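Local atomic coordinates of ABC sugar transporter, periplasmic sugar binding protein (Legionella pneumophila subsp. pneumophila, PDB entry 3ROT), a protein that probably binds a carbohydrate in the periplasm and hands it to an ABC transporter for import, as related solute-binding proteins do. Residues Asp4-Ile9 with Tyr61-Ala66; Leu8-Ser13 with Ser20-Ala25; Ser129-Leu134 with Glu188-Phe193; Ala133-Pro138 with Phe163-Val168; Gly116-Glu121 with Val239-Asp244. All coordinates share one frame; numbering follows the deposited sequence.

Contact 1: residues Asp4-Ile9 with Tyr61-Ala66; sequences DKYYLI and YPSGIA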
# COMPACT_ATOMS: atom_id res chain seq x y z
N ASP A 4 -30.26 -7.02 -10.99
CA ASP A 4 -30.44 -6.47 -9.66
C ASP A 4 -29.15 -5.77 -9.22
O ASP A 4 -28.05 -6.21 -9.55
CB ASP A 4 -30.82 -7.56 -8.65
CG ASP A 4 -32.27 -7.99 -8.78
OD1 ASP A 4 -32.73 -8.76 -7.91
OD2 ASP A 4 -32.95 -7.56 -9.75
N LYS A 5 -29.29 -4.67 -8.49
CA LYS A 5 -28.13 -3.91 -8.02
C LYS A 5 -27.73 -4.20 -6.57
O LYS A 5 -28.57 -4.18 -5.67
CB LYS A 5 -28.39 -2.41 -8.18
CG LYS A 5 -27.22 -1.55 -7.76
CD LYS A 5 -25.94 -1.97 -8.49
CE LYS A 5 -24.79 -1.02 -8.19
NZ LYS A 5 -25.15 0.38 -8.53
N TYR A 6 -26.45 -4.45 -6.37
CA TYR A 6 -25.92 -4.74 -5.05
C TYR A 6 -24.72 -3.86 -4.75
O TYR A 6 -24.02 -3.41 -5.66
CB TYR A 6 -25.52 -6.21 -4.93
CG TYR A 6 -26.70 -7.16 -5.01
CD1 TYR A 6 -27.44 -7.49 -3.87
CD2 TYR A 6 -27.09 -7.71 -6.23
CE1 TYR A 6 -28.55 -8.33 -3.95
CE2 TYR A 6 -28.19 -8.55 -6.32
CZ TYR A 6 -28.91 -8.85 -5.18
OH TYR A 6 -30.02 -9.68 -5.28
N TYR A 7 -24.47 -3.62 -3.46
CA TYR A 7 -23.35 -2.79 -3.02
C TYR A 7 -22.49 -3.50 -1.99
O TYR A 7 -23.00 -4.23 -1.13
CB TYR A 7 -23.85 -1.49 -2.38
CG TYR A 7 -24.39 -0.46 -3.35
CD1 TYR A 7 -23.53 0.40 -4.04
CD2 TYR A 7 -25.76 -0.31 -3.54
CE1 TYR A 7 -24.03 1.38 -4.89
CE2 TYR A 7 -26.27 0.68 -4.39
CZ TYR A 7 -25.40 1.51 -5.06
OH TYR A 7 -25.90 2.50 -5.87
N LEU A 8 -21.18 -3.29 -2.09
CA LEU A 8 -20.23 -3.84 -1.13
C LEU A 8 -19.50 -2.59 -0.64
O LEU A 8 -18.76 -1.95 -1.39
CB LEU A 8 -19.25 -4.82 -1.78
CG LEU A 8 -18.05 -5.26 -0.92
CD1 LEU A 8 -18.51 -5.68 0.48
CD2 LEU A 8 -17.31 -6.41 -1.60
N ILE A 9 -19.73 -2.23 0.62
CA ILE A 9 -19.12 -1.03 1.16
C ILE A 9 -18.16 -1.35 2.30
O ILE A 9 -18.48 -2.13 3.20
CB ILE A 9 -20.24 -0.07 1.64
CG1 ILE A 9 -21.25 0.11 0.49
CG2 ILE A 9 -19.64 1.26 2.06
CD1 ILE A 9 -22.46 0.98 0.80
N TYR A 61 -32.13 2.69 -3.62
CA TYR A 61 -32.98 1.52 -3.33
C TYR A 61 -32.43 0.25 -3.98
O TYR A 61 -33.08 -0.36 -4.84
CB TYR A 61 -34.41 1.78 -3.81
CG TYR A 61 -35.16 2.79 -2.97
CD1 TYR A 61 -35.74 2.41 -1.76
CD2 TYR A 61 -35.22 4.13 -3.34
CE1 TYR A 61 -36.36 3.35 -0.93
CE2 TYR A 61 -35.83 5.08 -2.53
CZ TYR A 61 -36.40 4.68 -1.32
OH TYR A 61 -36.99 5.62 -0.49
N PRO A 62 -31.21 -0.17 -3.58
CA PRO A 62 -30.59 -1.38 -4.14
C PRO A 62 -31.23 -2.66 -3.62
O PRO A 62 -32.01 -2.64 -2.66
CB PRO A 62 -29.14 -1.24 -3.69
CG PRO A 62 -29.28 -0.60 -2.35
CD PRO A 62 -30.31 0.48 -2.62
N SER A 63 -30.91 -3.78 -4.26
CA SER A 63 -31.44 -5.08 -3.85
C SER A 63 -30.82 -5.54 -2.53
O SER A 63 -31.41 -6.33 -1.80
CB SER A 63 -31.16 -6.12 -4.94
OG SER A 63 -31.83 -5.80 -6.15
N GLY A 64 -29.62 -5.04 -2.23
CA GLY A 64 -28.96 -5.41 -1.00
C GLY A 64 -27.62 -4.72 -0.85
O GLY A 64 -27.06 -4.20 -1.82
N ILE A 65 -27.12 -4.70 0.38
CA ILE A 65 -25.85 -4.07 0.69
C ILE A 65 -25.07 -4.92 1.67
O ILE A 65 -25.63 -5.46 2.63
CB ILE A 65 -26.03 -2.66 1.33
CG1 ILE A 65 -26.64 -1.69 0.31
CG2 ILE A 65 -24.68 -2.12 1.80
CD1 ILE A 65 -26.88 -0.31 0.88
N ALA A 66 -23.77 -5.07 1.41
CA ALA A 66 -22.89 -5.78 2.31
C ALA A 66 -21.97 -4.65 2.76
O ALA A 66 -21.53 -3.85 1.94
CB ALA A 66 -22.11 -6.85 1.58

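Contact 2: residues Leu8-Ser13 with Ser20-Ala25; sequences LITHGS and SLFQGA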
# COMPACT_ATOMS: atom_id res chain seq x y z
N LEU A 8 -21.18 -3.29 -2.09
CA LEU A 8 -20.23 -3.84 -1.13
C LEU A 8 -19.50 -2.59 -0.64
O LEU A 8 -18.76 -1.95 -1.39
CB LEU A 8 -19.25 -4.82 -1.78
CG LEU A 8 -18.05 -5.26 -0.92
CD1 LEU A 8 -18.51 -5.68 0.48
CD2 LEU A 8 -17.31 -6.41 -1.60
N ILE A 9 -19.73 -2.23 0.62
CA ILE A 9 -19.12 -1.03 1.16
C ILE A 9 -18.16 -1.35 2.30
O ILE A 9 -18.48 -2.13 3.20
CB ILE A 9 -20.24 -0.07 1.64
CG1 ILE A 9 -21.25 0.11 0.49
CG2 ILE A 9 -19.64 1.26 2.06
CD1 ILE A 9 -22.46 0.98 0.80
N THR A 10 -16.96 -0.77 2.24
CA THR A 10 -15.95 -1.00 3.28
C THR A 10 -15.32 0.30 3.74
O THR A 10 -15.59 1.36 3.19
CB THR A 10 -14.83 -1.96 2.79
OG1 THR A 10 -14.08 -1.33 1.74
CG2 THR A 10 -15.42 -3.27 2.29
N HIS A 11 -14.49 0.21 4.77
CA HIS A 11 -13.83 1.38 5.33
C HIS A 11 -12.40 1.54 4.81
O HIS A 11 -11.70 2.46 5.21
CB HIS A 11 -13.81 1.29 6.86
CG HIS A 11 -13.26 -0.00 7.38
ND1 HIS A 11 -14.05 -1.12 7.59
CD2 HIS A 11 -11.99 -0.37 7.69
CE1 HIS A 11 -13.29 -2.12 8.01
NE2 HIS A 11 -12.04 -1.69 8.07
N GLY A 12 -11.98 0.64 3.93
CA GLY A 12 -10.63 0.72 3.39
C GLY A 12 -10.53 -0.02 2.07
O GLY A 12 -11.39 -0.84 1.74
N SER A 13 -9.47 0.25 1.31
CA SER A 13 -9.30 -0.39 0.02
C SER A 13 -7.86 -0.59 -0.41
O SER A 13 -7.61 -1.13 -1.48
CB SER A 13 -10.04 0.43 -1.04
OG SER A 13 -9.50 1.74 -1.11
N SER A 20 -8.82 -9.00 -2.17
CA SER A 20 -9.16 -10.41 -2.12
C SER A 20 -10.66 -10.53 -1.81
O SER A 20 -11.38 -11.34 -2.40
CB SER A 20 -8.32 -11.11 -1.05
OG SER A 20 -8.64 -12.49 -0.99
N LEU A 21 -11.13 -9.71 -0.89
CA LEU A 21 -12.54 -9.69 -0.53
C LEU A 21 -13.36 -9.22 -1.74
O LEU A 21 -14.39 -9.80 -2.08
CB LEU A 21 -12.79 -8.73 0.63
CG LEU A 21 -14.26 -8.61 1.02
CD1 LEU A 21 -14.63 -9.82 1.84
CD2 LEU A 21 -14.52 -7.33 1.81
N PHE A 22 -12.89 -8.16 -2.38
CA PHE A 22 -13.58 -7.61 -3.55
C PHE A 22 -13.70 -8.61 -4.70
O PHE A 22 -14.75 -8.69 -5.35
CB PHE A 22 -12.85 -6.36 -4.05
CG PHE A 22 -12.80 -5.22 -3.06
CD1 PHE A 22 -13.75 -5.10 -2.05
CD2 PHE A 22 -11.83 -4.23 -3.18
CE1 PHE A 22 -13.74 -4.01 -1.18
CE2 PHE A 22 -11.81 -3.13 -2.31
CZ PHE A 22 -12.77 -3.03 -1.30
N GLN A 23 -12.63 -9.35 -4.97
CA GLN A 23 -12.64 -10.32 -6.05
C GLN A 23 -13.65 -11.43 -5.79
O GLN A 23 -14.35 -11.87 -6.70
CB GLN A 23 -11.24 -10.90 -6.27
CG GLN A 23 -11.17 -11.95 -7.37
CD GLN A 23 -11.77 -11.49 -8.71
OE1 GLN A 23 -12.17 -12.31 -9.53
NE2 GLN A 23 -11.83 -10.18 -8.93
N GLY A 24 -13.74 -11.88 -4.54
CA GLY A 24 -14.71 -12.92 -4.20
C GLY A 24 -16.13 -12.43 -4.43
O GLY A 24 -16.99 -13.16 -4.93
N ALA A 25 -16.38 -11.17 -4.08
CA ALA A 25 -17.69 -10.58 -4.25
C ALA A 25 -18.02 -10.43 -5.74
O ALA A 25 -19.12 -10.76 -6.19
CB ALA A 25 -17.74 -9.23 -3.56

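Contact 3: residues Ser129-Leu134 with Glu188-Phe193; sequences SAKRAL and ETNIIF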
# COMPACT_ATOMS: atom_id res chain seq x y z
N SER A 129 10.24 -19.23 24.28
CA SER A 129 11.16 -18.30 24.92
C SER A 129 10.54 -16.91 25.14
O SER A 129 11.24 -15.98 25.55
CB SER A 129 12.43 -18.16 24.08
OG SER A 129 12.13 -17.59 22.81
N ALA A 130 9.25 -16.77 24.86
CA ALA A 130 8.54 -15.50 25.01
C ALA A 130 8.87 -14.75 26.32
O ALA A 130 8.71 -15.29 27.41
CB ALA A 130 7.03 -15.73 24.91
N LYS A 131 9.30 -13.50 26.18
CA LYS A 131 9.65 -12.64 27.31
C LYS A 131 8.75 -11.41 27.37
O LYS A 131 8.19 -11.09 28.42
CB LYS A 131 11.10 -12.15 27.19
CG LYS A 131 12.15 -13.24 27.17
CD LYS A 131 12.33 -13.88 28.55
CE LYS A 131 13.46 -14.90 28.53
NZ LYS A 131 14.77 -14.29 28.15
N ARG A 132 8.62 -10.73 26.24
CA ARG A 132 7.83 -9.52 26.14
C ARG A 132 7.26 -9.37 24.73
O ARG A 132 7.98 -9.49 23.74
CB ARG A 132 8.71 -8.31 26.48
CG ARG A 132 7.98 -6.99 26.59
CD ARG A 132 8.98 -5.84 26.71
NE ARG A 132 8.36 -4.63 27.24
CZ ARG A 132 8.04 -4.44 28.52
NH1 ARG A 132 8.30 -5.39 29.41
NH2 ARG A 132 7.47 -3.31 28.91
N ALA A 133 5.96 -9.09 24.64
CA ALA A 133 5.28 -8.93 23.36
C ALA A 133 4.82 -7.51 23.11
O ALA A 133 4.46 -6.79 24.03
CB ALA A 133 4.08 -9.86 23.27
N LEU A 134 4.82 -7.13 21.84
CA LEU A 134 4.39 -5.81 21.43
C LEU A 134 3.24 -5.99 20.44
O LEU A 134 3.36 -6.77 19.49
CB LEU A 134 5.55 -5.07 20.78
CG LEU A 134 5.32 -3.65 20.26
CD1 LEU A 134 5.06 -2.70 21.42
CD2 LEU A 134 6.56 -3.21 19.45
N GLU A 188 14.52 -6.42 25.02
CA GLU A 188 14.16 -7.81 25.31
C GLU A 188 12.88 -8.24 24.59
O GLU A 188 12.57 -9.43 24.53
CB GLU A 188 13.99 -8.02 26.83
CG GLU A 188 12.77 -7.34 27.44
CD GLU A 188 13.00 -5.86 27.74
OE1 GLU A 188 13.91 -5.26 27.13
OE2 GLU A 188 12.27 -5.31 28.58
N THR A 189 12.13 -7.28 24.05
CA THR A 189 10.90 -7.58 23.33
C THR A 189 11.26 -8.59 22.25
O THR A 189 12.07 -8.29 21.38
CB THR A 189 10.31 -6.32 22.65
OG1 THR A 189 10.11 -5.29 23.64
CG2 THR A 189 8.99 -6.64 21.96
N ASN A 190 10.66 -9.78 22.30
CA ASN A 190 10.97 -10.81 21.31
C ASN A 190 9.77 -11.35 20.54
O ASN A 190 9.89 -12.30 19.76
CB ASN A 190 11.75 -11.97 21.95
CG ASN A 190 11.04 -12.57 23.16
OD1 ASN A 190 9.98 -12.10 23.58
ND2 ASN A 190 11.64 -13.61 23.72
N ILE A 191 8.61 -10.75 20.78
CA ILE A 191 7.41 -11.16 20.07
C ILE A 191 6.63 -9.95 19.60
O ILE A 191 6.40 -9.01 20.37
CB ILE A 191 6.47 -12.01 20.94
CG1 ILE A 191 7.11 -13.36 21.27
CG2 ILE A 191 5.17 -12.25 20.19
CD1 ILE A 191 6.15 -14.34 21.92
N ILE A 192 6.24 -9.97 18.33
CA ILE A 192 5.45 -8.88 17.78
C ILE A 192 4.18 -9.43 17.14
O ILE A 192 4.21 -10.39 16.36
CB ILE A 192 6.23 -8.07 16.73
CG1 ILE A 192 7.45 -7.40 17.38
CG2 ILE A 192 5.31 -6.99 16.13
CD1 ILE A 192 8.28 -6.55 16.44
N PHE A 193 3.06 -8.81 17.49
CA PHE A 193 1.76 -9.18 16.96
C PHE A 193 1.27 -8.01 16.10
O PHE A 193 1.10 -6.91 16.62
CB PHE A 193 0.73 -9.38 18.08
CG PHE A 193 0.92 -10.63 18.88
CD1 PHE A 193 0.30 -11.81 18.50
CD2 PHE A 193 1.68 -10.61 20.05
CE1 PHE A 193 0.43 -12.97 19.27
CE2 PHE A 193 1.82 -11.77 20.82
CZ PHE A 193 1.18 -12.94 20.43

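Contact 4: residues Ala133-Pro138 with Phe163-Val168; sequences ALVLNP and FEELDV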
# COMPACT_ATOMS: atom_id res chain seq x y z
N ALA A 133 5.96 -9.09 24.64
CA ALA A 133 5.28 -8.93 23.36
C ALA A 133 4.82 -7.51 23.11
O ALA A 133 4.46 -6.79 24.03
CB ALA A 133 4.08 -9.86 23.27
N LEU A 134 4.82 -7.13 21.84
CA LEU A 134 4.39 -5.81 21.43
C LEU A 134 3.24 -5.99 20.44
O LEU A 134 3.36 -6.77 19.49
CB LEU A 134 5.55 -5.07 20.78
CG LEU A 134 5.32 -3.65 20.26
CD1 LEU A 134 5.06 -2.70 21.42
CD2 LEU A 134 6.56 -3.21 19.45
N VAL A 135 2.12 -5.31 20.68
CA VAL A 135 0.96 -5.39 19.81
C VAL A 135 0.83 -4.10 19.02
O VAL A 135 0.62 -3.03 19.60
CB VAL A 135 -0.35 -5.61 20.60
CG1 VAL A 135 -1.55 -5.62 19.65
CG2 VAL A 135 -0.27 -6.92 21.38
N LEU A 136 0.92 -4.21 17.69
CA LEU A 136 0.85 -3.05 16.83
C LEU A 136 -0.55 -2.81 16.26
O LEU A 136 -1.07 -3.62 15.50
CB LEU A 136 1.86 -3.20 15.69
CG LEU A 136 3.28 -3.66 16.09
CD1 LEU A 136 4.17 -3.62 14.86
CD2 LEU A 136 3.85 -2.75 17.18
N ASN A 137 -1.16 -1.69 16.66
CA ASN A 137 -2.50 -1.34 16.20
C ASN A 137 -2.40 -0.23 15.17
O ASN A 137 -1.95 0.88 15.46
CB ASN A 137 -3.36 -0.85 17.37
CG ASN A 137 -4.86 -0.94 17.07
OD1 ASN A 137 -5.29 -0.71 15.94
ND2 ASN A 137 -5.66 -1.25 18.09
N PRO A 138 -2.82 -0.52 13.92
CA PRO A 138 -2.74 0.54 12.92
C PRO A 138 -3.99 1.38 12.85
O PRO A 138 -4.02 2.40 12.15
CB PRO A 138 -2.48 -0.24 11.63
CG PRO A 138 -3.30 -1.46 11.84
CD PRO A 138 -3.01 -1.83 13.29
N PHE A 163 3.51 -7.22 28.17
CA PHE A 163 3.06 -6.77 26.86
C PHE A 163 2.59 -5.33 26.86
O PHE A 163 2.28 -4.77 27.91
CB PHE A 163 1.91 -7.67 26.37
CG PHE A 163 0.65 -7.54 27.18
CD1 PHE A 163 -0.22 -6.47 26.97
CD2 PHE A 163 0.35 -8.46 28.19
CE1 PHE A 163 -1.38 -6.32 27.73
CE2 PHE A 163 -0.81 -8.32 28.96
CZ PHE A 163 -1.67 -7.25 28.73
N GLU A 164 2.53 -4.74 25.67
CA GLU A 164 2.08 -3.37 25.52
C GLU A 164 1.50 -3.20 24.13
O GLU A 164 1.99 -3.80 23.17
CB GLU A 164 3.26 -2.40 25.73
CG GLU A 164 2.85 -0.95 26.00
CD GLU A 164 4.00 -0.09 26.54
OE1 GLU A 164 4.59 -0.48 27.58
OE2 GLU A 164 4.30 0.96 25.95
N GLU A 165 0.43 -2.42 24.01
CA GLU A 165 -0.18 -2.17 22.71
C GLU A 165 0.30 -0.81 22.23
O GLU A 165 0.25 0.18 22.95
CB GLU A 165 -1.71 -2.18 22.78
CG GLU A 165 -2.36 -2.06 21.40
CD GLU A 165 -3.89 -2.09 21.43
OE1 GLU A 165 -4.46 -2.93 22.16
OE2 GLU A 165 -4.53 -1.29 20.71
N LEU A 166 0.77 -0.77 20.99
CA LEU A 166 1.28 0.46 20.42
C LEU A 166 0.46 0.90 19.20
O LEU A 166 0.23 0.11 18.28
CB LEU A 166 2.74 0.25 20.02
CG LEU A 166 3.49 1.36 19.29
CD1 LEU A 166 3.53 2.62 20.15
CD2 LEU A 166 4.90 0.87 18.97
N ASP A 167 0.02 2.15 19.22
CA ASP A 167 -0.74 2.73 18.11
C ASP A 167 0.29 3.20 17.08
O ASP A 167 0.93 4.23 17.26
CB ASP A 167 -1.56 3.92 18.61
CG ASP A 167 -2.12 4.78 17.48
OD1 ASP A 167 -1.98 4.45 16.28
OD2 ASP A 167 -2.73 5.82 17.80
N VAL A 168 0.43 2.44 16.01
CA VAL A 168 1.41 2.78 14.98
C VAL A 168 0.84 3.51 13.76
O VAL A 168 1.60 4.00 12.94
CB VAL A 168 2.17 1.52 14.48
CG1 VAL A 168 2.97 0.91 15.62
CG2 VAL A 168 1.18 0.51 13.92

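Contact 5: residues Gly116-Glu121 with Val239-Asp244; sequences GKKLGE and VNYVMD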
# COMPACT_ATOMS: atom_id res chain seq x y z
N GLY A 116 -8.06 -13.53 18.11
CA GLY A 116 -6.96 -12.96 18.87
C GLY A 116 -6.43 -13.96 19.89
O GLY A 116 -5.23 -14.17 20.01
N LYS A 117 -7.34 -14.58 20.64
CA LYS A 117 -6.94 -15.56 21.64
C LYS A 117 -6.15 -16.67 20.98
O LYS A 117 -5.11 -17.08 21.48
CB LYS A 117 -8.16 -16.19 22.32
CG LYS A 117 -8.99 -15.22 23.13
CD LYS A 117 -10.11 -15.98 23.84
CE LYS A 117 -10.98 -15.03 24.66
NZ LYS A 117 -10.19 -14.24 25.64
N LYS A 118 -6.66 -17.15 19.85
CA LYS A 118 -6.00 -18.21 19.10
C LYS A 118 -4.61 -17.81 18.62
O LYS A 118 -3.68 -18.62 18.64
CB LYS A 118 -6.87 -18.61 17.91
CG LYS A 118 -6.15 -19.44 16.87
CD LYS A 118 -5.84 -20.84 17.36
CE LYS A 118 -5.07 -21.61 16.29
NZ LYS A 118 -5.76 -21.55 14.96
N LEU A 119 -4.45 -16.56 18.19
CA LEU A 119 -3.14 -16.14 17.72
C LEU A 119 -2.21 -16.11 18.91
O LEU A 119 -1.07 -16.55 18.82
CB LEU A 119 -3.19 -14.76 17.05
CG LEU A 119 -1.87 -14.41 16.35
CD1 LEU A 119 -1.46 -15.57 15.43
CD2 LEU A 119 -2.02 -13.11 15.57
N GLY A 120 -2.71 -15.59 20.03
CA GLY A 120 -1.92 -15.54 21.24
C GLY A 120 -1.44 -16.92 21.66
O GLY A 120 -0.28 -17.09 21.97
N GLU A 121 -2.33 -17.92 21.64
CA GLU A 121 -1.97 -19.28 22.03
C GLU A 121 -0.95 -19.92 21.08
O GLU A 121 -0.09 -20.70 21.52
CB GLU A 121 -3.22 -20.17 22.09
CG GLU A 121 -4.28 -19.71 23.06
CD GLU A 121 -5.56 -20.53 22.97
OE1 GLU A 121 -6.04 -20.78 21.84
OE2 GLU A 121 -6.08 -20.93 24.03
N VAL A 239 8.26 -14.38 9.74
CA VAL A 239 6.93 -14.33 10.37
C VAL A 239 6.59 -15.79 10.66
O VAL A 239 6.69 -16.64 9.78
CB VAL A 239 5.87 -13.71 9.41
CG1 VAL A 239 4.46 -13.95 9.96
CG2 VAL A 239 6.11 -12.21 9.26
N ASN A 240 6.19 -16.07 11.90
CA ASN A 240 5.89 -17.44 12.35
C ASN A 240 4.52 -18.03 12.04
O ASN A 240 4.42 -19.21 11.68
CB ASN A 240 6.11 -17.54 13.86
CG ASN A 240 7.57 -17.64 14.24
OD1 ASN A 240 8.45 -17.28 13.46
ND2 ASN A 240 7.83 -18.11 15.45
N TYR A 241 3.47 -17.24 12.22
CA TYR A 241 2.12 -17.72 12.01
C TYR A 241 1.18 -16.56 11.72
O TYR A 241 1.27 -15.50 12.33
CB TYR A 241 1.65 -18.43 13.28
CG TYR A 241 0.44 -19.31 13.08
CD1 TYR A 241 0.56 -20.60 12.58
CD2 TYR A 241 -0.84 -18.84 13.40
CE1 TYR A 241 -0.55 -21.41 12.41
CE2 TYR A 241 -1.96 -19.65 13.23
CZ TYR A 241 -1.80 -20.94 12.74
OH TYR A 241 -2.89 -21.76 12.60
N VAL A 242 0.27 -16.78 10.78
CA VAL A 242 -0.68 -15.73 10.40
C VAL A 242 -2.10 -16.27 10.35
O VAL A 242 -2.36 -17.31 9.74
CB VAL A 242 -0.32 -15.15 9.02
CG1 VAL A 242 -1.33 -14.10 8.62
CG2 VAL A 242 1.09 -14.56 9.06
N MSE A 243 -3.02 -15.54 10.98
CA MSE A 243 -4.42 -15.92 11.00
C MSE A 243 -5.05 -15.62 9.65
O MSE A 243 -4.87 -14.54 9.09
CB MSE A 243 -5.16 -15.13 12.08
CG MSE A 243 -4.65 -15.37 13.50
SE MSE A 243 -4.75 -17.22 13.95
CE MSE A 243 -6.65 -17.35 14.23
N ASP A 244 -5.80 -16.57 9.12
CA ASP A 244 -6.46 -16.36 7.84
C ASP A 244 -7.98 -16.31 8.03
O ASP A 244 -8.57 -17.27 8.52
CB ASP A 244 -6.09 -17.48 6.86
CG ASP A 244 -6.74 -17.29 5.50
OD1 ASP A 244 -6.97 -16.14 5.10
OD2 ASP A 244 -7.02 -18.30 4.83

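Contact 1: residues Asp4-Ile9 with Tyr61-Ala66
The first torsion of Y6 (chi1 -66°) sets CG beside its own backbone N and swings the ring over S63, while the same choice in Y7 (chi1 -74°) carries its ring past P62 on the other face of the sheet. In the first pair S63 CB lies over one face of the Y6 ring, 3.9 Å from the centroid and offset toward the rim, a CH-pi contact. Y6 OH reaches beyond the contact to N262, whose side-chain nitrogen also binds S63 O, so one amide from helix 247-264 ties both partners. The second pair meets differently: P62 CB comes in at the edge of the Y7 ring, in its plane, 3.5 Å from Y7 CD2, and the two side chains cross at about a right angle. Farther along the Y7 side, I9 CD1 packs on I65 CG2 at 3.9 Å, and on the Y6 side L8 CD1 touches A66 CB. Between the faces the backbones are joined by S63 N to K5 O (2.8 Å), Y7 N to G64 O (3.1 Å), A66 N to Y7 O (2.8 Å) and I9 N to A66 O (2.8 Å). Donors alternating between the two strands, with strand axes only 18° from parallel, identify neighbouring parallel strands, 5-9 and 64-67, in the Rossmann-like sheet of the N-terminal lobe of a type 1 periplasmic binding protein.

Contact 2: residues Leu8-Ser13 with Ser20-Ala25
This is buried side-chain packing of the end of strand 5-9 and the loop after it against helix 16-32, with no hydrogen bond across it. F22 carries much of the interface, and its ring is met at the rim: L8 CD2 lies near the ring plane, 3.8 Å from F22 CD1, and T10 OG1 lies in that plane, 3.7 Å from F22 CZ. The same L8 methyl also presses on the helix through the A25 methyl, L8 CD2 a tight 3.5 Å from A25 CB. These are the first strand and helix of the beta-alpha-beta unit completed by strand 35-39, whose I38 and L36 touch F22 and A25. T10 stands with OG1 between its backbone N and carbonyl carbon (chi1 66°), which lets the hydroxyl donate to G12 O at 2.7 Å and ties T10 to the loop two residues on. T10 CG2 meets L21 CD2 tip to tip at 4.2 Å. S13 CB adds a looser touch at the ring edge, 4.2 Å from F22 CE2, while S13 OG is bonded to P41 O.

Contact 3: residues Ser129-Leu134 with Glu188-Phe193
N190 OD1 is gripped by two consecutive backbone amides, K131 N at 3.0 Å and R132 N at 3.3 Å. The K131 bond lies in the carbonyl plane on a lone pair, whereas the R132 donor is tilted 32° from that plane. The asparagine thus pins the loop that leads into strand 132-137 to the start of strand 191-194, two neighbouring inner strands of the parallel, Rossmann-like sheet of the second lobe. Its other end works too: N190 ND2 donates to S129 O at 3.0 Å, approaching from above that carbonyl's plane, so three backbone groups hold the amide's rotation. A chi1 of 55°, with CG between the backbone N and the carbonyl carbon, turns the amide toward segment 129-134. R132 O in its turn accepts from both N190 N and I191 N, after which the normal parallel pattern takes over with L134 N to I191 O (2.9 Å) and F193 N to L134 O (2.9 Å). The extended R132 chain runs across T189, its CD 3.3 Å from T189 OG1, a hydroxyl bonded to H186 O, and its NE is bonded to Y182 OH of helix 172-185. E188 OE2 stays 4.1 Å from R132 NH1, well out of the guanidinium plane, an attraction of charges without a salt bridge. On the opposite face A133 CB sits at the edge of the F193 ring, and A130 CB is a tight 3.4 Å from I191 CD1.

Contact 4: residues Ala133-Pro138 with Phe163-Val168
Strands 132-137 and 162-167 are the two strands of a beta-alpha-beta unit, linked through helix 143-158, and they touch along their whole length here. E165 and N137 make the side-chain bond: N137 ND2 donates to E165 OE2 at 2.9 Å, with a nearly straight N-H...O angle of 166°. The carboxylate oxygen lies in the amide plane of N137 but is itself met from above its own plane. Both side chains leave with CG opposite the backbone N (chi1 -160° in N137, -174° in E165), and the extended E165 chain then reaches two residues along the neighbouring strand. E165 OE1 forms a salt bridge with K153 of helix 143-158, so the carboxylate joins the crossover helix to the sheet it covers. The parallel pairing of this edge strand rests on alternating backbone bonds, among them L166 N to V135 O (2.7 Å), N137 N to L166 O (2.8 Å) and V168 N to N137 O (2.9 Å). On the other face the contacts across the strands are between apolar side chains: L134 CD1 meets L166 CB at 4.0 Å, and L136 CD2 lies 4.1 Å from V168 CG1. L136 and L166 run side by side in the same direction, their CD2 atoms 4.2 Å apart.

Contact 5: residues Gly116-Glu121 with Val239-Asp244
K118 meets the strand first: its CG is a tight 3.4 Å from the terminal methyl CE of M243, a selenomethionine, and also 3.9 Å from M243 SE. The lysine chain leaves with CG opposite the backbone N (chi1 165°) and bends at chi2 and chi4, so that its aliphatic part lies on the selenomethionine and its end comes over toward Y241. There K118 NZ is 3.7 Å from Y241 OH, too long for a hydrogen bond, and the two side chains cross at about a right angle. L119, next along the helix, supplies the apolar part. Its CD1 lies 3.7 Å from M243 CG and 3.9 Å from Y241 CD2, approaching the tyrosine ring at its edge, in the ring plane; L119 and these two side chains run alongside each other, pointing opposite ways. The selenomethionine, bent at chi2 and chi3, curls back so that its SE too lies in the plane of the Y241 ring. Helix 112-126 packs here on one face of the five-stranded parallel sheet, along its edge strand 241-243, the two axes 9.2 Å apart and running nearly opposite ways (172°). L119 and M243 both also touch F224 of the adjoining strand 220-224, and K122 of the same helix makes a cation-pi contact with Y241.

Contacts 1 and 2 share strand 5-9 and lie in one lobe; contacts 3, 4 and 5 belong to the sheet of the other, with centres of contacts 1 and 3 about 44 Å apart. Contacts 1 and 2 are buried, whereas 3, 4 and 5 are only partly so. Contacts 1, 3 and 4 are strand pairs held by backbone bonds; 3 and 4 lie either side of strand 132-137 and add side-chain amide bonds near the strand ends. Contacts 2 and 5 pack a helix against the sheet without any hydrogen bond across, 2 entirely buried, 5 including a lysine at the edge strand. F193 bridges 3 and 5, its CE1 lying 3.9 Å from L119 O.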